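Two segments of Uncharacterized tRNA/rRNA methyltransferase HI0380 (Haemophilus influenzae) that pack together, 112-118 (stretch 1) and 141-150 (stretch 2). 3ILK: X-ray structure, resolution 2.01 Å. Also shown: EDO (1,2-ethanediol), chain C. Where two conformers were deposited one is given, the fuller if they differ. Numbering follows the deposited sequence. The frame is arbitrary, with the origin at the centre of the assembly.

Stretch 1 (112-118) VFGRERI
Stretch 2 (141-150) SSLNLAMAVQ

Stretch 1 leaves a strand at Val112-Phe113 and continues as loop, while stretch 2 runs from loop into a helix that starts at Leu145. Glu116 CA lies 6.5 Å from Asn144 CA, and Arg117 CA 7.2 Å from Ser142 CA, so the two chains meet in opposite order. Ser141, at phi/psi -101/5, stays out of reach. The CA-to-CB bond of Ser142 (-93/109, chi1 t) points toward stretch 1, and Ser142 OG touches the aliphatic part of Arg117, 4.0 Å from Arg117 CG; Arg117 has positive phi (54/25). The CA-to-CB bond of Leu143 (-76/140, m, m) points away from stretch 1, and the residue offers its carbonyl instead, with Leu143 O 4.0 Å from Glu116 CG and accepting a weak hydrogen bond from O2 of the ethanediol at 3.1 Å.

Asn144 (-74/171, chi1 p) is the N-cap. Its OD1 accepts from Met147 N (selenomethionine) at 2.9 Å, satisfying an amide that has no helical carbonyl before it. Leu145 (-53/-56, t, p) opens the helix with an amide that the helix itself leaves without an acceptor, and Leu145 N donates to Glu116 OE1 at 3.1 Å, with an angle of 144°. A carboxylate suits this place because it meets the positive end of the helix dipole; Glu116 reaches it with chi1 at -141° and chi2 t. Leu145 CD1 also packs 3.7 Å from Phe113 CB.

The CA-to-CB bond of Ala146 points away, its O accepting a hydrogen bond from Gln150 N. That of Ala148 (-65/-42) points toward stretch 1, where the methyl is a compact apolar partner for the Phe113 ring: Phe113 CE2 lies 4.0 Å from Ala148 CB and 3.7 Å from Ala148 O, which sits at the ring edge. Val149 (-67/-45, chi1 t) places CG2 over a face of the Phe113 ring (chi1 m, chi2 80°), 3.6 Å from the centroid and 9° off the normal, a CH-pi contact. The CA-to-CB bond of Gln150 points away.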

# COMPACT_ATOMS: atom_id res chain seq x y z
N VAL A 112 5.42 17.12 -17.42
CA VAL A 112 6.14 18.35 -17.25
C VAL A 112 5.85 18.83 -15.86
O VAL A 112 4.69 18.98 -15.48
CB VAL A 112 5.75 19.45 -18.33
CG1 VAL A 112 6.71 20.67 -18.24
CG2 VAL A 112 5.79 18.82 -19.79
N PHE A 113 6.94 19.04 -15.13
CA PHE A 113 6.96 19.56 -13.77
C PHE A 113 7.34 21.01 -13.84
O PHE A 113 8.48 21.37 -14.23
CB PHE A 113 7.92 18.72 -12.92
CG PHE A 113 7.45 17.29 -12.72
CD1 PHE A 113 7.65 16.32 -13.71
CD2 PHE A 113 6.81 16.92 -11.54
CE1 PHE A 113 7.21 15.00 -13.53
CE2 PHE A 113 6.35 15.62 -11.35
CZ PHE A 113 6.54 14.66 -12.36
N GLY A 114 6.38 21.87 -13.45
CA GLY A 114 6.58 23.30 -13.60
C GLY A 114 7.39 23.72 -12.41
O GLY A 114 7.63 22.92 -11.50
N ARG A 115 7.82 24.97 -12.43
CA ARG A 115 8.55 25.57 -11.34
C ARG A 115 7.79 25.56 -10.01
O ARG A 115 6.60 25.91 -9.94
CB ARG A 115 8.86 27.01 -11.73
CG ARG A 115 9.55 27.16 -13.07
CD ARG A 115 9.13 28.45 -13.85
NE ARG A 115 8.07 28.09 -14.80
CZ ARG A 115 8.11 28.27 -16.12
NH1 ARG A 115 7.11 27.88 -16.85
NH2 ARG A 115 9.16 28.83 -16.71
N GLU A 116 8.51 25.21 -8.94
CA GLU A 116 8.01 25.25 -7.57
C GLU A 116 7.42 26.66 -7.28
O GLU A 116 8.02 27.67 -7.61
CB GLU A 116 9.18 24.93 -6.63
CG GLU A 116 8.83 24.05 -5.40
CD GLU A 116 10.07 23.45 -4.73
OE1 GLU A 116 10.78 22.61 -5.37
OE2 GLU A 116 10.33 23.82 -3.54
N ARG A 117 6.21 26.69 -6.74
CA ARG A 117 5.48 27.91 -6.36
C ARG A 117 5.31 28.96 -7.48
O ARG A 117 5.11 30.17 -7.21
CB ARG A 117 6.05 28.58 -5.10
CG ARG A 117 5.98 27.72 -3.82
CD ARG A 117 5.29 28.46 -2.67
NE ARG A 117 5.82 29.80 -2.39
CZ ARG A 117 5.12 30.77 -1.82
NH1 ARG A 117 3.85 30.56 -1.48
NH2 ARG A 117 5.67 31.96 -1.59
N ILE A 118 5.35 28.52 -8.74
CA ILE A 118 5.13 29.40 -9.88
C ILE A 118 4.24 28.65 -10.90
O ILE A 118 3.25 29.19 -11.41
CB ILE A 118 6.48 29.83 -10.55
CG1 ILE A 118 7.35 30.63 -9.56
CG2 ILE A 118 6.21 30.61 -11.84
CD1 ILE A 118 8.81 30.79 -10.04
N SER A 141 0.08 22.64 0.56
CA SER A 141 -0.02 21.76 -0.60
C SER A 141 1.18 21.72 -1.55
O SER A 141 1.12 21.05 -2.56
CB SER A 141 -1.30 22.07 -1.41
OG SER A 141 -1.33 23.43 -1.80
N SER A 142 2.28 22.40 -1.23
CA SER A 142 3.40 22.43 -2.18
C SER A 142 4.45 21.33 -1.95
O SER A 142 5.21 21.35 -0.98
CB SER A 142 4.04 23.83 -2.26
OG SER A 142 4.90 23.90 -3.39
N LEU A 143 4.47 20.37 -2.86
CA LEU A 143 5.48 19.34 -2.87
C LEU A 143 6.73 20.02 -3.43
O LEU A 143 6.64 20.84 -4.37
CB LEU A 143 5.06 18.23 -3.81
CG LEU A 143 3.85 17.29 -3.54
CD1 LEU A 143 4.35 16.10 -2.74
CD2 LEU A 143 2.60 17.93 -2.86
N ASN A 144 7.89 19.74 -2.89
CA ASN A 144 9.04 20.16 -3.68
C ASN A 144 9.20 19.21 -4.90
O ASN A 144 8.54 18.14 -5.00
CB ASN A 144 10.29 20.28 -2.85
CG ASN A 144 10.97 18.99 -2.68
OD1 ASN A 144 10.55 17.96 -3.24
ND2 ASN A 144 12.07 19.01 -1.94
N LEU A 145 10.09 19.59 -5.80
CA LEU A 145 10.22 18.94 -7.09
C LEU A 145 10.40 17.40 -7.01
O LEU A 145 9.64 16.62 -7.62
CB LEU A 145 11.38 19.63 -7.86
CG LEU A 145 11.51 19.27 -9.34
CD1 LEU A 145 10.17 19.43 -10.03
CD2 LEU A 145 12.55 20.18 -10.03
N ALA A 146 11.41 16.98 -6.29
CA ALA A 146 11.75 15.58 -6.06
C ALA A 146 10.57 14.80 -5.46
O ALA A 146 10.37 13.66 -5.84
CB ALA A 146 12.94 15.48 -5.12
N MSE A 147 9.85 15.40 -4.52
CA MSE A 147 8.69 14.78 -3.88
C MSE A 147 7.65 14.53 -4.98
O MSE A 147 7.09 13.43 -5.07
CB MSE A 147 8.10 15.69 -2.78
CG MSE A 147 8.94 15.86 -1.53
SE MSE A 147 8.39 17.36 -0.28
CE MSE A 147 9.55 16.79 1.26
N ALA A 148 7.42 15.54 -5.84
CA ALA A 148 6.43 15.39 -6.87
C ALA A 148 6.79 14.30 -7.89
O ALA A 148 5.92 13.52 -8.31
CB ALA A 148 6.11 16.74 -7.55
N VAL A 149 8.05 14.25 -8.29
CA VAL A 149 8.51 13.25 -9.24
C VAL A 149 8.44 11.85 -8.63
O VAL A 149 7.96 10.94 -9.27
CB VAL A 149 9.94 13.59 -9.80
CG1 VAL A 149 10.50 12.44 -10.73
CG2 VAL A 149 9.89 14.97 -10.56
N GLN A 150 8.90 11.71 -7.39
CA GLN A 150 8.81 10.43 -6.64
C GLN A 150 7.37 9.92 -6.70
O GLN A 150 7.14 8.79 -7.13
CB GLN A 150 9.26 10.62 -5.19
CG GLN A 150 9.48 9.33 -4.35
CD GLN A 150 10.46 8.31 -4.95
OE1 GLN A 150 10.03 7.44 -5.70
NE2 GLN A 150 11.76 8.36 -4.56
C1 EDO C . 6.54 20.58 -9.87
O1 EDO C . 5.37 19.85 -9.48
C2 EDO C . 7.11 21.39 -8.69
O2 EDO C . 6.49 21.00 -7.46